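Local structure of putative uncharacterized protein (Enterobacter cloacae, 4HFK) at residues 6-18 / 41-55. The protein probably acts as a type VI secretion immunity protein that binds and neutralises a cell-wall amidase effector. Residues are numbered along the deposited sequence; the frame is centred on the assembly and turned at random. Where two conformers were deposited one is given.
Sequences ISTFSQQQIFENW and AAAWLEASNLPAENF. With SO4 (sulfate ion), chain E.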
ATOM      1  N   ILE B   6      -1.469 -10.526 -10.721  1.00 11.83           N
ATOM      2  CA  ILE B   6      -1.328  -9.099 -11.049  1.00 11.33           C
ATOM      3  C   ILE B   6      -2.189  -8.697 -12.255  1.00 11.01           C
ATOM      4  O   ILE B   6      -2.731  -7.585 -12.321  1.00 10.02           O
ATOM      5  CB  ILE B   6       0.144  -8.715 -11.292  1.00 12.36           C
ATOM      6  CG1 ILE B   6       0.899  -8.704  -9.966  1.00 19.00           C
ATOM      7  CG2 ILE B   6       0.247  -7.329 -11.896  1.00 11.88           C
ATOM      8  CD1 ILE B   6       2.287  -8.087 -10.055  1.00 13.33           C
ATOM      9  N   SER B   7      -2.340  -9.622 -13.193  1.00 11.06           N
ATOM     10  CA  SER B   7      -3.098  -9.373 -14.421  1.00 11.15           C
ATOM     11  C   SER B   7      -4.597  -9.152 -14.172  1.00 13.57           C
ATOM     12  O   SER B   7      -5.314  -8.701 -15.063  1.00 14.99           O
ATOM     13  CB  SER B   7      -2.928 -10.551 -15.377  1.00 13.36           C
ATOM     14  OG  SER B   7      -3.707 -11.649 -14.930  1.00 15.43           O
ATOM     15  N   THR B   8      -5.082  -9.482 -12.978  1.00 12.31           N
ATOM     16  CA  THR B   8      -6.495  -9.263 -12.665  1.00 11.72           C
ATOM     17  C   THR B   8      -6.805  -7.826 -12.242  1.00 10.91           C
ATOM     18  O   THR B   8      -7.971  -7.480 -12.040  1.00  8.82           O
ATOM     19  CB  THR B   8      -6.996 -10.211 -11.555  1.00 12.51           C
ATOM     20  OG1 THR B   8      -6.396  -9.847 -10.308  1.00 15.69           O
ATOM     21  CG2 THR B   8      -6.658 -11.666 -11.887  1.00 16.48           C
ATOM     22  N   PHE B   9      -5.776  -7.000 -12.082  1.00  7.30           N
ATOM     23  CA  PHE B   9      -5.980  -5.586 -11.755  1.00  6.39           C
ATOM     24  C   PHE B   9      -6.155  -4.801 -13.054  1.00  9.60           C
ATOM     25  O   PHE B   9      -5.716  -5.243 -14.115  1.00  6.58           O
ATOM     26  CB  PHE B   9      -4.773  -5.026 -10.984  1.00  7.25           C
ATOM     27  CG  PHE B   9      -4.601  -5.607  -9.600  1.00  9.11           C
ATOM     28  CD1 PHE B   9      -4.935  -4.865  -8.481  1.00  8.10           C
ATOM     29  CD2 PHE B   9      -4.110  -6.891  -9.423  1.00  6.80           C
ATOM     30  CE1 PHE B   9      -4.793  -5.391  -7.203  1.00  8.96           C
ATOM     31  CE2 PHE B   9      -3.962  -7.425  -8.141  1.00 10.28           C
ATOM     32  CZ  PHE B   9      -4.299  -6.670  -7.036  1.00 10.04           C
ATOM     33  N   SER B  10      -6.781  -3.629 -12.982  1.00  9.35           N
ATOM     34  CA  SER B  10      -6.897  -2.779 -14.165  1.00  8.38           C
ATOM     35  C   SER B  10      -5.554  -2.099 -14.411  1.00 10.17           C
ATOM     36  O   SER B  10      -4.706  -2.051 -13.511  1.00  7.38           O
ATOM     37  CB  SER B  10      -7.941  -1.694 -13.931  1.00  9.99           C
ATOM     38  OG  SER B  10      -7.456  -0.733 -12.998  1.00  8.08           O
ATOM     39  N   GLN B  11      -5.371  -1.544 -15.609  1.00  8.28           N
ATOM     40  CA  GLN B  11      -4.141  -0.817 -15.929  1.00  9.95           C
ATOM     41  C   GLN B  11      -3.971   0.402 -15.030  1.00 11.65           C
ATOM     42  O   GLN B  11      -2.849   0.765 -14.654  1.00  9.92           O
ATOM     43  CB  GLN B  11      -4.124  -0.420 -17.411  1.00  8.89           C
ATOM     44  CG  GLN B  11      -3.707  -1.584 -18.329  1.00 11.22           C
ATOM     45  CD  GLN B  11      -2.238  -1.963 -18.138  1.00 12.72           C
ATOM     46  OE1 GLN B  11      -1.383  -1.090 -17.979  1.00 12.97           O
ATOM     47  NE2 GLN B  11      -1.942  -3.262 -18.141  1.00 11.90           N
ATOM     48  N   GLN B  12      -5.087   1.033 -14.677  0.50  9.22           N
ATOM     49  CA  GLN B  12      -5.060   2.189 -13.791  0.50 11.59           C
ATOM     50  C   GLN B  12      -4.540   1.794 -12.419  0.50 10.06           C
ATOM     51  O   GLN B  12      -3.649   2.441 -11.864  0.50  8.35           O
ATOM     52  CB  GLN B  12      -6.462   2.785 -13.659  0.50 11.63           C
ATOM     53  CG  GLN B  12      -7.033   3.244 -14.980  0.50 13.46           C
ATOM     54  CD  GLN B  12      -6.169   4.302 -15.597  0.50 14.16           C
ATOM     55  OE1 GLN B  12      -5.546   4.096 -16.641  0.50 17.82           O
ATOM     56  NE2 GLN B  12      -6.111   5.449 -14.945  0.50 14.29           N
ATOM     57  N   GLN B  13      -5.111   0.725 -11.874  1.00  7.88           N
ATOM     58  CA  GLN B  13      -4.706   0.236 -10.558  1.00  8.69           C
ATOM     59  C   GLN B  13      -3.250  -0.209 -10.551  1.00  8.61           C
ATOM     60  O   GLN B  13      -2.549  -0.049  -9.549  1.00  8.82           O
ATOM     61  CB  GLN B  13      -5.601  -0.931 -10.127  1.00  5.94           C
ATOM     62  CG  GLN B  13      -7.043  -0.518  -9.852  1.00  8.72           C
ATOM     63  CD  GLN B  13      -7.997  -1.701  -9.881  1.00 11.09           C
ATOM     64  OE1 GLN B  13      -7.612  -2.824 -10.260  1.00  6.95           O
ATOM     65  NE2 GLN B  13      -9.242  -1.463  -9.484  1.00  8.21           N
ATOM     66  N   ILE B  14      -2.807  -0.789 -11.664  1.00  7.50           N
ATOM     67  CA  ILE B  14      -1.413  -1.218 -11.785  1.00  9.22           C
ATOM     68  C   ILE B  14      -0.475  -0.011 -11.639  1.00  8.23           C
ATOM     69  O   ILE B  14       0.518  -0.063 -10.905  1.00  6.48           O
ATOM     70  CB  ILE B  14      -1.174  -1.977 -13.106  1.00  7.13           C
ATOM     71  CG1 ILE B  14      -1.775  -3.387 -13.014  1.00  5.17           C
ATOM     72  CG2 ILE B  14       0.327  -2.094 -13.412  1.00  7.40           C
ATOM     73  CD1 ILE B  14      -1.917  -4.079 -14.355  1.00  9.72           C
ATOM     74  N   PHE B  15      -0.810   1.095 -12.298  1.00  7.64           N
ATOM     75  CA  PHE B  15      -0.015   2.310 -12.177  1.00  6.68           C
ATOM     76  C   PHE B  15      -0.107   2.917 -10.768  1.00  6.40           C
ATOM     77  O   PHE B  15       0.910   3.316 -10.178  1.00  7.02           O
ATOM     78  CB  PHE B  15      -0.425   3.335 -13.242  1.00  8.55           C
ATOM     79  CG  PHE B  15       0.541   4.481 -13.367  1.00 11.30           C
ATOM     80  CD1 PHE B  15       1.779   4.298 -13.978  1.00  8.02           C
ATOM     81  CD2 PHE B  15       0.219   5.734 -12.873  1.00  9.42           C
ATOM     82  CE1 PHE B  15       2.678   5.340 -14.095  1.00 11.13           C
ATOM     83  CE2 PHE B  15       1.121   6.792 -12.985  1.00 11.88           C
ATOM     84  CZ  PHE B  15       2.350   6.598 -13.598  1.00  8.98           C
ATOM     85  N   GLU B  16      -1.317   2.986 -10.219  1.00  5.78           N
ATOM     86  CA  GLU B  16      -1.498   3.462  -8.842  1.00  9.05           C
ATOM     87  C   GLU B  16      -0.655   2.670  -7.840  1.00  7.55           C
ATOM     88  O   GLU B  16      -0.025   3.244  -6.954  1.00  8.18           O
ATOM     89  CB  GLU B  16      -2.978   3.386  -8.436  1.00  7.89           C
ATOM     90  CG  GLU B  16      -3.854   4.429  -9.135  1.00  9.78           C
ATOM     91  CD  GLU B  16      -5.339   4.070  -9.108  1.00 14.16           C
ATOM     92  OE1 GLU B  16      -5.708   3.032  -8.499  1.00 12.86           O
ATOM     93  OE2 GLU B  16      -6.133   4.827  -9.708  1.00 17.40           O
ATOM     94  N   ASN B  17      -0.668   1.353  -7.974  1.00  5.38           N
ATOM     95  CA  ASN B  17       0.087   0.493  -7.078  1.00  7.78           C
ATOM     96  C   ASN B  17       1.592   0.669  -7.262  1.00  8.69           C
ATOM     97  O   ASN B  17       2.340   0.653  -6.282  1.00 10.38           O
ATOM     98  CB  ASN B  17      -0.359  -0.969  -7.244  1.00  7.30           C
ATOM     99  CG  ASN B  17      -1.819  -1.167  -6.833  1.00 12.58           C
ATOM    100  OD1 ASN B  17      -2.385  -0.317  -6.140  1.00 10.27           O
ATOM    101  ND2 ASN B  17      -2.433  -2.272  -7.267  1.00  8.61           N
ATOM    102  N   TRP B  18       2.037   0.865  -8.502  1.00  5.50           N
ATOM    103  CA  TRP B  18       3.426   1.246  -8.729  1.00  6.82           C
ATOM    104  C   TRP B  18       3.764   2.504  -7.931  1.00  6.66           C
ATOM    105  O   TRP B  18       4.752   2.535  -7.180  1.00  6.19           O
ATOM    106  CB  TRP B  18       3.731   1.473 -10.216  1.00  5.34           C
ATOM    107  CG  TRP B  18       5.199   1.827 -10.452  1.00  5.72           C
ATOM    108  CD1 TRP B  18       6.245   0.950 -10.613  1.00  6.63           C
ATOM    109  CD2 TRP B  18       5.771   3.147 -10.517  1.00  7.13           C
ATOM    110  NE1 TRP B  18       7.427   1.648 -10.793  1.00  7.09           N
ATOM    111  CE2 TRP B  18       7.162   2.992 -10.741  1.00  8.60           C
ATOM    112  CE3 TRP B  18       5.242   4.439 -10.436  1.00  5.47           C
ATOM    113  CZ2 TRP B  18       8.029   4.088 -10.862  1.00  5.34           C
ATOM    114  CZ3 TRP B  18       6.101   5.524 -10.567  1.00  9.08           C
ATOM    115  CH2 TRP B  18       7.483   5.337 -10.778  1.00  9.78           C
ATOM    116  N   ALA B  41       7.382  -2.706  -6.643  1.00  4.88           N
ATOM    117  CA  ALA B  41       7.034  -1.700  -7.642  1.00  6.97           C
ATOM    118  C   ALA B  41       7.434  -2.166  -9.045  1.00  7.53           C
ATOM    119  O   ALA B  41       6.709  -1.938 -10.020  1.00  7.21           O
ATOM    120  CB  ALA B  41       7.704  -0.358  -7.304  1.00  5.94           C
ATOM    121  N   ALA B  42       8.583  -2.831  -9.154  1.00  6.43           N
ATOM    122  CA  ALA B  42       9.055  -3.278 -10.470  1.00  9.39           C
ATOM    123  C   ALA B  42       8.154  -4.363 -11.067  1.00  5.80           C
ATOM    124  O   ALA B  42       8.158  -4.578 -12.281  1.00  7.76           O
ATOM    125  CB  ALA B  42      10.529  -3.744 -10.417  1.00  5.97           C
ATOM    126  N   ALA B  43       7.388  -5.053 -10.222  1.00  7.19           N
ATOM    127  CA  ALA B  43       6.437  -6.045 -10.731  1.00  8.37           C
ATOM    128  C   ALA B  43       5.239  -5.346 -11.365  1.00  7.78           C
ATOM    129  O   ALA B  43       4.737  -5.780 -12.404  1.00  6.37           O
ATOM    130  CB  ALA B  43       5.976  -6.981  -9.631  1.00  6.07           C
ATOM    131  N   TRP B  44       4.758  -4.281 -10.719  1.00  8.20           N
ATOM    132  CA  TRP B  44       3.694  -3.469 -11.304  1.00  6.55           C
ATOM    133  C   TRP B  44       4.195  -2.814 -12.590  1.00  6.96           C
ATOM    134  O   TRP B  44       3.442  -2.663 -13.560  1.00  7.71           O
ATOM    135  CB  TRP B  44       3.216  -2.389 -10.324  1.00  5.44           C
ATOM    136  CG  TRP B  44       2.619  -2.926  -9.038  1.00  9.83           C
ATOM    137  CD1 TRP B  44       3.130  -2.793  -7.768  1.00  7.94           C
ATOM    138  CD2 TRP B  44       1.400  -3.672  -8.903  1.00  8.35           C
ATOM    139  NE1 TRP B  44       2.299  -3.407  -6.864  1.00  7.07           N
ATOM    140  CE2 TRP B  44       1.233  -3.957  -7.531  1.00  7.21           C
ATOM    141  CE3 TRP B  44       0.430  -4.119  -9.808  1.00  7.69           C
ATOM    142  CZ2 TRP B  44       0.127  -4.679  -7.040  1.00  8.27           C
ATOM    143  CZ3 TRP B  44      -0.664  -4.842  -9.324  1.00  9.10           C
ATOM    144  CH2 TRP B  44      -0.805  -5.113  -7.949  1.00  9.43           C
ATOM    145  N   LEU B  45       5.460  -2.400 -12.594  1.00  6.51           N
ATOM    146  CA  LEU B  45       6.044  -1.786 -13.788  1.00  7.65           C
ATOM    147  C   LEU B  45       5.955  -2.732 -14.976  1.00  6.70           C
ATOM    148  O   LEU B  45       5.516  -2.342 -16.058  1.00  7.15           O
ATOM    149  CB  LEU B  45       7.515  -1.396 -13.559  1.00  9.30           C
ATOM    150  CG  LEU B  45       8.230  -0.848 -14.808  1.00  8.46           C
ATOM    151  CD1 LEU B  45       7.772   0.577 -15.118  1.00 10.26           C
ATOM    152  CD2 LEU B  45       9.761  -0.885 -14.660  1.00 10.30           C
ATOM    153  N   GLU B  46       6.390  -3.972 -14.781  1.00  7.01           N
ATOM    154  CA  GLU B  46       6.353  -4.966 -15.863  1.00  8.40           C
ATOM    155  C   GLU B  46       4.923  -5.167 -16.373  1.00 11.60           C
ATOM    156  O   GLU B  46       4.692  -5.317 -17.575  1.00  8.30           O
ATOM    157  CB  GLU B  46       6.920  -6.307 -15.370  1.00  7.48           C
ATOM    158  CG  GLU B  46       6.725  -7.463 -16.350  1.00  8.94           C
ATOM    159  CD  GLU B  46       7.710  -7.445 -17.516  1.00  9.86           C
ATOM    160  OE1 GLU B  46       8.776  -6.802 -17.401  1.00 14.19           O
ATOM    161  OE2 GLU B  46       7.431  -8.092 -18.547  1.00 11.49           O
ATOM    162  N   ALA B  47       3.968  -5.169 -15.448  1.00  7.45           N
ATOM    163  CA  ALA B  47       2.566  -5.435 -15.785  1.00 11.06           C
ATOM    164  C   ALA B  47       1.933  -4.265 -16.536  1.00 10.27           C
ATOM    165  O   ALA B  47       1.052  -4.455 -17.375  1.00  9.73           O
ATOM    166  CB  ALA B  47       1.768  -5.740 -14.530  1.00  8.92           C
ATOM    167  N   SER B  48       2.381  -3.053 -16.236  1.00  8.08           N
ATOM    168  CA  SER B  48       1.850  -1.874 -16.921  1.00  8.79           C
ATOM    169  C   SER B  48       2.167  -1.903 -18.419  1.00 11.37           C
ATOM    170  O   SER B  48       3.159  -2.515 -18.854  1.00 10.06           O
ATOM    171  CB  SER B  48       2.421  -0.602 -16.291  1.00  9.00           C
ATOM    172  OG  SER B  48       1.857   0.564 -16.870  1.00  8.42           O
ATOM    173  N   ASN B  49       1.319  -1.242 -19.205  1.00 10.39           N
ATOM    174  CA  ASN B  49       1.608  -1.013 -20.617  1.00 12.72           C
ATOM    175  C   ASN B  49       2.010   0.431 -20.926  1.00  9.59           C
ATOM    176  O   ASN B  49       2.160   0.805 -22.089  1.00 11.14           O
ATOM    177  CB  ASN B  49       0.410  -1.435 -21.475  1.00 13.77           C
ATOM    178  CG  ASN B  49       0.187  -2.940 -21.447  1.00 21.51           C
ATOM    179  OD1 ASN B  49       1.142  -3.718 -21.374  1.00 19.55           O
ATOM    180  ND2 ASN B  49      -1.076  -3.355 -21.490  1.00 28.35           N
ATOM    181  N   LEU B  50       2.197   1.240 -19.887  1.00 10.49           N
ATOM    182  CA  LEU B  50       2.533   2.651 -20.077  1.00  9.11           C
ATOM    183  C   LEU B  50       4.011   2.837 -20.441  1.00  9.94           C
ATOM    184  O   LEU B  50       4.854   2.021 -20.059  1.00  7.51           O
ATOM    185  CB  LEU B  50       2.185   3.455 -18.818  1.00  9.39           C
ATOM    186  CG  LEU B  50       0.688   3.647 -18.547  1.00 14.26           C
ATOM    187  CD1 LEU B  50       0.475   4.324 -17.202  1.00 10.43           C
ATOM    188  CD2 LEU B  50       0.028   4.461 -19.671  1.00 14.38           C
ATOM    189  N   PRO B  51       4.327   3.898 -21.208  1.00  9.52           N
ATOM    190  CA  PRO B  51       5.722   4.223 -21.550  1.00  9.06           C
ATOM    191  C   PRO B  51       6.540   4.588 -20.315  1.00 11.11           C
ATOM    192  O   PRO B  51       5.981   5.044 -19.305  1.00  7.01           O
ATOM    193  CB  PRO B  51       5.591   5.466 -22.444  1.00 10.85           C
ATOM    194  CG  PRO B  51       4.198   5.348 -23.063  1.00 14.23           C
ATOM    195  CD  PRO B  51       3.362   4.745 -21.939  1.00 10.40           C
ATOM    196  N   ALA B  52       7.854   4.410 -20.405  1.00  9.47           N
ATOM    197  CA  ALA B  52       8.756   4.721 -19.299  1.00 10.98           C
ATOM    198  C   ALA B  52       8.584   6.139 -18.779  1.00 11.97           C
ATOM    199  O   ALA B  52       8.603   6.374 -17.560  1.00 10.77           O
ATOM    200  CB  ALA B  52      10.191   4.502 -19.732  1.00 11.92           C
ATOM    201  N   GLU B  53       8.419   7.076 -19.711  1.00 10.64           N
ATOM    202  CA  GLU B  53       8.321   8.507 -19.409  1.00 13.74           C
ATOM    203  C   GLU B  53       7.244   8.797 -18.356  1.00 12.70           C
ATOM    204  O   GLU B  53       7.403   9.694 -17.525  1.00 10.85           O
ATOM    205  CB  GLU B  53       8.005   9.277 -20.703  1.00 16.27           C
ATOM    206  CG  GLU B  53       8.152  10.787 -20.612  1.00 36.35           C
ATOM    207  CD  GLU B  53       7.602  11.502 -21.841  1.00 46.20           C
ATOM    208  OE1 GLU B  53       7.103  10.813 -22.760  1.00 46.65           O
ATOM    209  OE2 GLU B  53       7.664  12.750 -21.883  1.00 50.12           O
ATOM    210  N   ASN B  54       6.144   8.048 -18.397  1.00  9.39           N
ATOM    211  CA  ASN B  54       5.081   8.227 -17.402  1.00 10.15           C
ATOM    212  C   ASN B  54       5.590   7.963 -15.990  1.00 10.43           C
ATOM    213  O   ASN B  54       5.272   8.698 -15.049  1.00  7.83           O
ATOM    214  CB  ASN B  54       3.879   7.323 -17.708  1.00  9.17           C
ATOM    215  CG  ASN B  54       3.195   7.695 -19.003  1.00 13.46           C
ATOM    216  OD1 ASN B  54       3.855   7.854 -20.028  1.00 13.84           O
ATOM    217  ND2 ASN B  54       1.868   7.864 -18.962  1.00 10.75           N
ATOM    218  N   PHE B  55       6.399   6.918 -15.858  1.00  9.20           N
ATOM    219  CA  PHE B  55       6.972   6.539 -14.573  1.00  9.17           C
ATOM    220  C   PHE B  55       8.046   7.535 -14.123  1.00 11.60           C
ATOM    221  O   PHE B  55       8.136   7.871 -12.932  1.00  8.40           O
ATOM    222  CB  PHE B  55       7.536   5.113 -14.667  1.00  8.73           C
ATOM    223  CG  PHE B  55       6.482   4.073 -14.956  1.00  8.48           C
ATOM    224  CD1 PHE B  55       5.811   3.443 -13.914  1.00  7.59           C
ATOM    225  CD2 PHE B  55       6.147   3.744 -16.264  1.00  6.87           C
ATOM    226  CE1 PHE B  55       4.833   2.493 -14.174  1.00  9.91           C
ATOM    227  CE2 PHE B  55       5.164   2.797 -16.527  1.00  8.07           C
ATOM    228  CZ  PHE B  55       4.505   2.179 -15.487  1.00  6.54           C
TER
HETATM  229  S   SO4 E 200      -8.559   7.097 -12.921  1.00 24.27           S
HETATM  230  O1  SO4 E 200      -7.699   8.079 -12.244  1.00 13.03           O
HETATM  231  O2  SO4 E 200      -7.998   5.749 -12.711  1.00 19.83           O
HETATM  232  O3  SO4 E 200      -9.912   7.154 -12.354  1.00 20.49           O
HETATM  233  O4  SO4 E 200      -8.648   7.389 -14.354  1.00 15.17           O
HETATM  234  O   HOH W   1      -0.673   0.831 -16.269  1.00  8.26           O
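Trp44 lies sandwiched between Ile6 on one face and Asn17 on the other: Asn17 CB sits 3.5 Å from the centroid of the Trp44 five-membered ring, 16° off its normal, a CH-pi contact. With CG anti to the carbonyl carbon (chi1 -62°), the Trp44 indole runs out to Phe9, where Trp44 CH2 sits over the middle of the Phe9 face, a T-shaped pair with planes at 81°. Ile6 CG2 also presses tightly on Ala47 CB (3.4 Å). An aromatic cluster of Phe15, Phe55 and Trp18 steps edge to face: Phe15 turns its edge to one face of Phe55, and Phe55 puts CD1 over the Trp18 indole, 3.4 Å from Trp18 CD2. Leu45 covers the other face of Phe55. Where helix 41-47 ends, the Gln11 side chain, bent at chi2, bridges the turn. Its OE1 accepts from Asn49 N (3.0 Å) and from a water that also donates to Gln11 O, while NE2 bonds weakly to Ala47 O (3.3 Å). Ser48 OG donates to this water and accepts from Leu50 N, forming an ST turn. Helices 11-18 and 41-47 run roughly antiparallel, their axes 8.5 Å apart at closest approach, and the turn leads into helix 52-66, whose Ala58 packs on Phe15 and Trp18. Leu81 of a second copy of this protein packs on Trp44, and basic side chains of another protein's chain bond to the carbonyls of Leu45, Glu46 and Leu50.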